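Local coordinates for protein Myo-inositol phosphohydrolase (Mitsuokella multacida, PDB 4WU3) that probably removes phosphate groups from inositol hexakisphosphate (phytate) by hydrolysis, as a phytase of the protein tyrosine phosphatase-like family, at residues 352-357 / 539-544; 361-366 / 572-577. The protein carries 2 engineered substitutions. All blocks are in the same frame, centred on the assembly; numbering follows the deposited sequence.

Contact 1. Residues 352-357 / 539-544. Engineered in segment 539-544: Ser540 (natural residue Cys). With 4IP (inositol-(1,3,4,5)-tetrakisphosphate), chain F.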
ATOM      1  N   LEU A 352      27.628  18.559  39.430  1.00 17.52           N
ATOM      2  CA  LEU A 352      28.029  17.371  38.704  1.00 16.76           C
ATOM      3  C   LEU A 352      27.041  17.103  37.570  1.00 17.07           C
ATOM      4  O   LEU A 352      25.851  17.396  37.696  1.00 16.64           O
ATOM      5  CB  LEU A 352      28.088  16.169  39.647  1.00 17.88           C
ATOM      6  CG  LEU A 352      29.130  16.240  40.769  1.00 16.10           C
ATOM      7  CD1 LEU A 352      28.813  15.214  41.852  1.00 16.50           C
ATOM      8  CD2 LEU A 352      30.525  16.030  40.205  1.00 15.27           C
ATOM      9  N   PRO A 353      27.532  16.557  36.447  1.00 16.63           N
ATOM     10  CA  PRO A 353      26.641  16.270  35.342  1.00 15.57           C
ATOM     11  C   PRO A 353      25.637  15.200  35.735  1.00 16.33           C
ATOM     12  O   PRO A 353      25.844  14.497  36.730  1.00 19.48           O
ATOM     13  CB  PRO A 353      27.586  15.764  34.252  1.00 16.06           C
ATOM     14  CG  PRO A 353      28.756  15.210  34.993  1.00 16.52           C
ATOM     15  CD  PRO A 353      28.910  16.109  36.182  1.00 17.26           C
ATOM     16  N   ARG A 354      24.551  15.091  34.976  1.00 14.51           N
ATOM     17  CA  ARG A 354      23.548  14.062  35.209  1.00 13.50           C
ATOM     18  C   ARG A 354      24.174  12.665  35.182  1.00 11.92           C
ATOM     19  O   ARG A 354      25.137  12.418  34.460  1.00 11.03           O
ATOM     20  CB  ARG A 354      22.459  14.177  34.149  1.00 15.76           C
ATOM     21  CG  ARG A 354      21.225  13.328  34.396  1.00 20.61           C
ATOM     22  CD  ARG A 354      20.047  13.791  33.540  1.00 25.32           C
ATOM     23  NE  ARG A 354      20.397  13.917  32.123  1.00 29.64           N
ATOM     24  CZ  ARG A 354      19.967  13.106  31.157  1.00 36.29           C
ATOM     25  NH1 ARG A 354      19.145  12.098  31.437  1.00 39.17           N
ATOM     26  NH2 ARG A 354      20.356  13.310  29.902  1.00 36.59           N
ATOM     27  N   ASN A 355      23.646  11.769  36.003  1.00 10.76           N
ATOM     28  CA  ASN A 355      24.052  10.355  36.010  1.00 11.07           C
ATOM     29  C   ASN A 355      25.548  10.137  36.237  1.00 11.82           C
ATOM     30  O   ASN A 355      26.145   9.196  35.678  1.00 10.40           O
ATOM     31  CB  ASN A 355      23.621   9.671  34.705  1.00 10.81           C
ATOM     32  CG  ASN A 355      22.117   9.647  34.533  1.00 10.40           C
ATOM     33  OD1 ASN A 355      21.377   9.527  35.506  1.00 10.58           O
ATOM     34  ND2 ASN A 355      21.659   9.754  33.296  1.00 10.15           N
ATOM     35  N   PHE A 356      26.140  11.000  37.066  1.00 10.86           N
ATOM     36  CA  PHE A 356      27.565  10.934  37.364  1.00 11.15           C
ATOM     37  C   PHE A 356      27.812   9.859  38.392  1.00 10.98           C
ATOM     38  O   PHE A 356      27.069   9.767  39.363  1.00 14.60           O
ATOM     39  CB  PHE A 356      28.079  12.264  37.933  1.00 10.70           C
ATOM     40  CG  PHE A 356      29.531  12.221  38.367  1.00 10.16           C
ATOM     41  CD1 PHE A 356      30.546  12.369  37.444  1.00  9.28           C
ATOM     42  CD2 PHE A 356      29.875  12.020  39.697  1.00  9.83           C
ATOM     43  CE1 PHE A 356      31.877  12.324  37.833  1.00  9.20           C
ATOM     44  CE2 PHE A 356      31.202  11.992  40.089  1.00  9.70           C
ATOM     45  CZ  PHE A 356      32.206  12.137  39.152  1.00  9.34           C
ATOM     46  N   ARG A 357      28.853   9.057  38.192  1.00  9.59           N
ATOM     47  CA  ARG A 357      29.242   8.067  39.194  1.00  9.24           C
ATOM     48  C   ARG A 357      30.682   7.656  39.018  1.00  9.80           C
ATOM     49  O   ARG A 357      31.230   7.752  37.914  1.00  9.46           O
ATOM     50  CB  ARG A 357      28.346   6.827  39.131  1.00  9.11           C
ATOM     51  CG  ARG A 357      28.474   6.005  37.858  1.00  8.34           C
ATOM     52  CD  ARG A 357      27.583   6.507  36.729  1.00  8.26           C
ATOM     53  NE  ARG A 357      27.424   5.494  35.685  1.00  7.45           N
ATOM     54  CZ  ARG A 357      26.774   5.685  34.544  1.00  7.75           C
ATOM     55  NH1 ARG A 357      26.202   6.824  34.262  1.00  7.90           N
ATOM     56  NH2 ARG A 357      26.694   4.733  33.658  1.00  8.67           N
ATOM     57  N   HIS A 539      31.403   9.140  28.823  1.00 10.95           N
ATOM     58  CA  HIS A 539      30.147   9.875  28.692  1.00 11.10           C
ATOM     59  C   HIS A 539      29.560   9.650  27.311  1.00 11.28           C
ATOM     60  O   HIS A 539      30.267   9.353  26.350  1.00 10.22           O
ATOM     61  CB  HIS A 539      30.324  11.386  28.975  1.00 10.81           C
ATOM     62  CG  HIS A 539      30.786  12.179  27.793  1.00 11.10           C
ATOM     63  ND1 HIS A 539      29.930  12.606  26.799  1.00 12.34           N
ATOM     64  CD2 HIS A 539      32.016  12.608  27.437  1.00 10.99           C
ATOM     65  CE1 HIS A 539      30.618  13.257  25.880  1.00 12.76           C
ATOM     66  NE2 HIS A 539      31.885  13.273  26.243  1.00 11.98           N
ATOM     67  N   SER A 540      28.249   9.776  27.227  1.00 12.27           N
ATOM     68  CA  SER A 540      27.578   9.817  25.948  1.00 12.93           C
ATOM     69  C   SER A 540      26.616  10.990  26.055  1.00 15.08           C
ATOM     70  O   SER A 540      27.017  12.051  26.533  1.00 17.55           O
ATOM     71  CB  SER A 540      26.886   8.486  25.660  1.00 12.63           C
ATOM     72  OG  SER A 540      26.370   7.938  26.854  1.00 11.68           O
ATOM     73  N   GLN A 541      25.370  10.833  25.626  1.00 16.37           N
ATOM     74  CA  GLN A 541      24.417  11.944  25.695  1.00 18.74           C
ATOM     75  C   GLN A 541      23.821  11.978  27.085  1.00 16.17           C
ATOM     76  O   GLN A 541      23.864  13.002  27.754  1.00 16.93           O
ATOM     77  CB  GLN A 541      23.303  11.807  24.637  1.00 18.60           C
ATOM     78  CG  GLN A 541      22.533  13.093  24.347  1.00 17.85           C
ATOM     79  CD  GLN A 541      21.473  13.433  25.387  1.00 17.69           C
ATOM     80  OE1 GLN A 541      20.919  12.555  26.038  1.00 21.22           O
ATOM     81  NE2 GLN A 541      21.174  14.715  25.525  1.00 18.70           N
ATOM     82  N   ALA A 542      23.294  10.837  27.517  1.00 16.64           N
ATOM     83  CA  ALA A 542      22.600  10.736  28.802  1.00 15.82           C
ATOM     84  C   ALA A 542      23.365   9.953  29.866  1.00 14.82           C
ATOM     85  O   ALA A 542      22.913   9.842  31.000  1.00 16.96           O
ATOM     86  CB  ALA A 542      21.241  10.096  28.589  1.00 16.57           C
ATOM     87  N   GLY A 543      24.512   9.396  29.510  1.00 14.83           N
ATOM     88  CA  GLY A 543      25.252   8.571  30.457  1.00 13.67           C
ATOM     89  C   GLY A 543      24.504   7.290  30.774  1.00 12.75           C
ATOM     90  O   GLY A 543      24.638   6.745  31.864  1.00 13.46           O
ATOM     91  N   ALA A 544      23.711   6.804  29.823  1.00 13.02           N
ATOM     92  CA  ALA A 544      22.931   5.579  30.023  1.00 13.26           C
ATOM     93  C   ALA A 544      23.390   4.451  29.100  1.00 12.78           C
ATOM     94  O   ALA A 544      24.313   3.700  29.447  1.00 14.17           O
ATOM     95  CB  ALA A 544      21.444   5.856  29.835  1.00 14.15           C
TER
HETATM   96  C1  4IP F 702      20.602   7.165  25.537  1.00 39.44           C
HETATM   97  O1  4IP F 702      21.766   7.131  26.363  1.00 28.87           O
HETATM   98  C2  4IP F 702      20.162   8.605  25.310  1.00 44.96           C
HETATM   99  O2  4IP F 702      19.969   9.245  26.564  1.00 47.40           O
HETATM  100  C3  4IP F 702      18.850   8.677  24.540  1.00 50.30           C
HETATM  101  O3  4IP F 702      18.459  10.043  24.384  1.00 63.15           O
HETATM  102  C4  4IP F 702      17.739   7.899  25.241  1.00 48.35           C
HETATM  103  O4  4IP F 702      16.565   7.925  24.421  1.00 51.77           O
HETATM  104  C5  4IP F 702      18.174   6.456  25.474  1.00 49.28           C
HETATM  105  O5  4IP F 702      17.160   5.736  26.179  1.00 54.25           O
HETATM  106  C6  4IP F 702      19.493   6.384  26.241  1.00 44.98           C
HETATM  107  O6  4IP F 702      19.899   5.023  26.405  1.00 41.56           O
HETATM  108  P1  4IP F 702      23.252   7.328  25.784  1.00 21.08           P
HETATM  109  O1P 4IP F 702      23.523   6.065  25.014  1.00 17.16           O
HETATM  110  O2P 4IP F 702      24.075   7.505  27.034  1.00 20.97           O
HETATM  111  O3P 4IP F 702      23.168   8.581  24.950  1.00 23.13           O
HETATM  112  P3  4IP F 702      18.202  10.650  22.912  1.00 64.27           P
HETATM  113  O4P 4IP F 702      17.414   9.572  22.205  1.00 79.37           O
HETATM  114  O5P 4IP F 702      19.591  10.885  22.365  1.00 65.22           O
HETATM  115  O6P 4IP F 702      17.404  11.907  23.156  1.00 71.57           O
HETATM  116  P4  4IP F 702      15.119   8.366  24.995  1.00 55.79           P
HETATM  117  O7P 4IP F 702      15.372   9.663  25.724  1.00 53.50           O
HETATM  118  O8P 4IP F 702      14.298   8.528  23.739  1.00 57.45           O
HETATM  119  O9P 4IP F 702      14.719   7.205  25.884  1.00 50.09           O
HETATM  120  P5  4IP F 702      16.876   4.187  25.817  1.00 59.33           P
HETATM  121  OPF 4IP F 702      17.245   4.039  24.349  1.00 44.56           O
HETATM  122  OPG 4IP F 702      15.397   4.040  26.113  1.00 75.69           O
HETATM  123  OPH 4IP F 702      17.782   3.417  26.751  1.00 61.28           O
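Asn355 points its carboxamide end-on at the carbonyl of Ala542, ND2 donating to Ala542 O at 2.6 Å. The approach is nearly head-on to the carbonyl, with a C=O...N angle of 172°, and the acceptor lies in the amide plane. CG stands anti to the carbonyl carbon (chi1 -63°), which sends the amide across to the 539-544 loop. Beside it, Arg354 brings NH2 to 3.6 Å from Ala542 CB, while Ala542 O lies over one guanidinium face.

The next carbonyl is taken by Arg357: NH1 meets Gly543 O at 2.9 Å, in the carbonyl plane and on a lone pair, with NH2 adding a weak bond. NH1 also donates to Asn355 O at 2.8 Å, so one nitrogen ties the type II turn Pro353-Phe356 to the opposite loop and helps to fix the guanidinium's rotation. Two successive carbonyls of the loop are thus held by 352-357, while its amides face the ligand: Ala544 N donates to 4IP O2P at 2.9 Å and Gln541 N to O3P at 3.2 Å. This is the phosphate-binding P-loop of the tyrosine phosphatase fold; its Ser540 is an engineered replacement for the natural cysteine.

The P-loop joins strand 535-539 to helix 545-558, against which Arg357 packs, and the turn leads into edge strand 357-358 of the same sheet.

Contact 2. Residues 361-366 / 572-577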
ATOM      1  N   SER A 361      31.404   5.064  44.150  1.00 16.45           N
ATOM      2  CA  SER A 361      30.124   5.676  44.518  1.00 16.81           C
ATOM      3  C   SER A 361      29.219   4.713  45.278  1.00 15.83           C
ATOM      4  O   SER A 361      29.438   3.507  45.268  1.00 15.65           O
ATOM      5  CB  SER A 361      29.383   6.172  43.269  1.00 17.01           C
ATOM      6  OG  SER A 361      30.026   7.305  42.707  1.00 18.03           O
ATOM      7  N   ALA A 362      28.197   5.255  45.933  1.00 15.89           N
ATOM      8  CA  ALA A 362      27.189   4.428  46.602  1.00 17.28           C
ATOM      9  C   ALA A 362      26.199   3.857  45.592  1.00 16.29           C
ATOM     10  O   ALA A 362      25.850   4.510  44.607  1.00 14.94           O
ATOM     11  CB  ALA A 362      26.443   5.242  47.649  1.00 16.61           C
ATOM     12  N   PHE A 363      25.755   2.631  45.834  1.00 18.31           N
ATOM     13  CA  PHE A 363      24.660   2.063  45.054  1.00 19.60           C
ATOM     14  C   PHE A 363      23.418   2.942  45.188  1.00 21.11           C
ATOM     15  O   PHE A 363      23.203   3.589  46.220  1.00 22.46           O
ATOM     16  CB  PHE A 363      24.336   0.644  45.523  1.00 20.14           C
ATOM     17  CG  PHE A 363      25.361  -0.383  45.123  1.00 21.43           C
ATOM     18  CD1 PHE A 363      26.288  -0.116  44.129  1.00 21.51           C
ATOM     19  CD2 PHE A 363      25.366  -1.632  45.713  1.00 21.54           C
ATOM     20  CE1 PHE A 363      27.213  -1.072  43.753  1.00 21.61           C
ATOM     21  CE2 PHE A 363      26.290  -2.588  45.339  1.00 21.83           C
ATOM     22  CZ  PHE A 363      27.213  -2.307  44.359  1.00 21.14           C
ATOM     23  N   ARG A 364      22.595   2.953  44.146  1.00 20.81           N
ATOM     24  CA  ARG A 364      21.355   3.722  44.154  1.00 24.17           C
ATOM     25  C   ARG A 364      20.304   3.090  45.065  1.00 27.88           C
ATOM     26  O   ARG A 364      20.346   1.898  45.347  1.00 25.43           O
ATOM     27  CB  ARG A 364      20.788   3.820  42.739  1.00 23.04           C
ATOM     28  CG  ARG A 364      20.250   2.510  42.198  1.00 23.56           C
ATOM     29  CD  ARG A 364      19.332   2.777  41.024  1.00 24.66           C
ATOM     30  NE  ARG A 364      20.056   2.749  39.766  1.00 24.72           N
ATOM     31  CZ  ARG A 364      19.682   3.387  38.665  1.00 21.89           C
ATOM     32  NH1 ARG A 364      18.615   4.142  38.643  1.00 22.61           N
ATOM     33  NH2 ARG A 364      20.390   3.283  37.576  1.00 19.03           N
ATOM     34  N   THR A 365      19.343   3.896  45.502  1.00 37.58           N
ATOM     35  CA  THR A 365      18.260   3.401  46.349  1.00 40.80           C
ATOM     36  C   THR A 365      16.927   3.353  45.611  1.00 40.39           C
ATOM     37  O   THR A 365      15.905   2.998  46.199  1.00 45.69           O
ATOM     38  CB  THR A 365      18.076   4.295  47.579  1.00 39.61           C
ATOM     39  OG1 THR A 365      17.765   5.623  47.150  1.00 35.72           O
ATOM     40  CG2 THR A 365      19.342   4.313  48.412  1.00 41.96           C
ATOM     41  N   ASP A 366      16.940   3.700  44.325  1.00 38.54           N
ATOM     42  CA  ASP A 366      15.722   3.738  43.523  1.00 35.17           C
ATOM     43  C   ASP A 366      15.653   2.584  42.519  1.00 30.89           C
ATOM     44  O   ASP A 366      15.197   2.765  41.387  1.00 34.44           O
ATOM     45  CB  ASP A 366      15.621   5.076  42.791  1.00 38.84           C
ATOM     46  CG  ASP A 366      16.826   5.348  41.889  1.00 43.43           C
ATOM     47  OD1 ASP A 366      17.928   5.632  42.399  1.00 46.41           O
ATOM     48  OD2 ASP A 366      16.663   5.291  40.658  1.00 44.67           O
ATOM     49  N   TYR A 572      24.543  -1.066  36.947  1.00 10.03           N
ATOM     50  CA  TYR A 572      23.203  -0.513  37.090  1.00 11.31           C
ATOM     51  C   TYR A 572      23.083   0.181  38.436  1.00 11.87           C
ATOM     52  O   TYR A 572      22.657   1.342  38.516  1.00 10.25           O
ATOM     53  CB  TYR A 572      22.117  -1.598  36.962  1.00 12.76           C
ATOM     54  CG  TYR A 572      20.735  -1.113  37.354  1.00 13.04           C
ATOM     55  CD1 TYR A 572      19.989  -0.339  36.494  1.00 13.69           C
ATOM     56  CD2 TYR A 572      20.192  -1.416  38.594  1.00 14.96           C
ATOM     57  CE1 TYR A 572      18.736   0.123  36.845  1.00 14.86           C
ATOM     58  CE2 TYR A 572      18.931  -0.967  38.954  1.00 15.47           C
ATOM     59  CZ  TYR A 572      18.206  -0.192  38.070  1.00 16.11           C
ATOM     60  OH  TYR A 572      16.943   0.270  38.400  1.00 17.15           O
ATOM     61  N   LEU A 573      23.478  -0.524  39.493  1.00 11.55           N
ATOM     62  CA  LEU A 573      23.324   0.001  40.841  1.00 11.81           C
ATOM     63  C   LEU A 573      24.105   1.286  41.019  1.00 12.45           C
ATOM     64  O   LEU A 573      23.689   2.166  41.755  1.00 11.17           O
ATOM     65  CB  LEU A 573      23.747  -1.031  41.877  1.00 12.78           C
ATOM     66  CG  LEU A 573      22.759  -2.196  41.972  1.00 13.76           C
ATOM     67  CD1 LEU A 573      23.290  -3.286  42.875  1.00 14.13           C
ATOM     68  CD2 LEU A 573      21.409  -1.709  42.472  1.00 14.31           C
ATOM     69  N   LEU A 574      25.231   1.405  40.328  1.00 12.14           N
ATOM     70  CA  LEU A 574      26.067   2.587  40.490  1.00 12.96           C
ATOM     71  C   LEU A 574      25.517   3.787  39.739  1.00 15.08           C
ATOM     72  O   LEU A 574      26.029   4.889  39.891  1.00 16.69           O
ATOM     73  CB  LEU A 574      27.500   2.302  40.050  1.00 13.47           C
ATOM     74  CG  LEU A 574      28.229   1.377  41.020  1.00 13.31           C
ATOM     75  CD1 LEU A 574      29.427   0.701  40.375  1.00 14.49           C
ATOM     76  CD2 LEU A 574      28.644   2.161  42.251  1.00 14.86           C
ATOM     77  N   GLY A 575      24.478   3.574  38.928  1.00 15.75           N
ATOM     78  CA  GLY A 575      23.801   4.670  38.238  1.00 15.56           C
ATOM     79  C   GLY A 575      23.706   4.570  36.721  1.00 14.27           C
ATOM     80  O   GLY A 575      23.190   5.489  36.074  1.00 13.67           O
ATOM     81  N   GLY A 576      24.199   3.469  36.150  1.00 12.52           N
ATOM     82  CA  GLY A 576      24.002   3.191  34.732  1.00 10.13           C
ATOM     83  C   GLY A 576      22.607   2.631  34.514  1.00  9.72           C
ATOM     84  O   GLY A 576      21.796   2.573  35.440  1.00  7.49           O
ATOM     85  N   ASN A 577      22.300   2.235  33.283  1.00 10.15           N
ATOM     86  CA  ASN A 577      21.109   1.433  33.063  1.00 10.57           C
ATOM     87  C   ASN A 577      21.535  -0.019  33.126  1.00 12.04           C
ATOM     88  O   ASN A 577      22.688  -0.298  33.486  1.00 12.66           O
ATOM     89  CB  ASN A 577      20.383   1.788  31.759  1.00 12.12           C
ATOM     90  CG  ASN A 577      21.192   1.493  30.508  1.00 13.50           C
ATOM     91  OD1 ASN A 577      22.186   0.772  30.539  1.00 15.79           O
ATOM     92  ND2 ASN A 577      20.754   2.058  29.387  1.00 14.76           N
TER
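Arg364 lays its guanidinium flat on the ring of Tyr572, the planes 10° apart and CZ 4.2 Å from the ring centroid, a stacked cation-pi pair; a bend at chi3 (92°) turns the guanidinium onto the ring. The same group grips the helix end side-on, NE and NH2 of Arg364 both donating to Tyr572 O, at 3.2 and 3.1 Å. That oxygen lies in the guanidinium plane, although NE approaches from above the carbonyl plane. A third donor, Gly575 N, reaches Tyr572 O from within the Schellman motif that ends the helix. Arg364 NH1 turns to its own segment and forms a salt bridge with Asp366 OD2, met on the syn side at 3.0 Å. The tyrosine hydroxyl is paired with the backbone N of Asn368.

The following carbonyl, Leu573 O, is taken by the backbone: Arg364 N donates to it at 2.7 Å, and Phe363 CA adds a CA-H...O contact. Phe363 leans over Leu573, whose CB sits over one face of the ring at 3.8 Å from its centroid, while Leu574 lies at the ring edge. Leu574 CD2 also touches Ser361 O, a carbonyl that accepts a hydrogen bond from Arg382 NH1; Ser361 OG is bonded to Thr358 N.

A leucine in place of Arg364 has no side-chain N-H to give, and Tyr572 O would probably be left with Gly575 N alone of the three donors described, Asp366 OD2 without this cationic mate and the tyrosine ring without its stacked partner. Carbonyls at a helix C-terminus lack the amides of a further turn; here a cation and a backbone N-H make up part of that deficit, and the positive charge would be expected to suit the negative end of the helix dipole.

How the contacts relate
The two contacts lie about 12 Å apart, centre to centre, and alternate along the chain, so that 352-357 and 361-366 each meet a different part of the region from 539 to 577. Arg357 forms one junction: its CB lies 3.1 Å from Leu574 O, and its NH2 packs 3.3 Å from Gly576 CA. A second junction brings Ala544 C of contact 1 to 3.6 Å from Asn577 ND2 of contact 2. Contact 1 handles the inositol phosphate directly through its 539-544 loop; in contact 2 Gly576 CA lies about 9 Å from the nearest ligand atom, but Asn577 ND2 comes to 4.3 Å from 4IP O6, and the Arg364-Tyr572 pair is farther away.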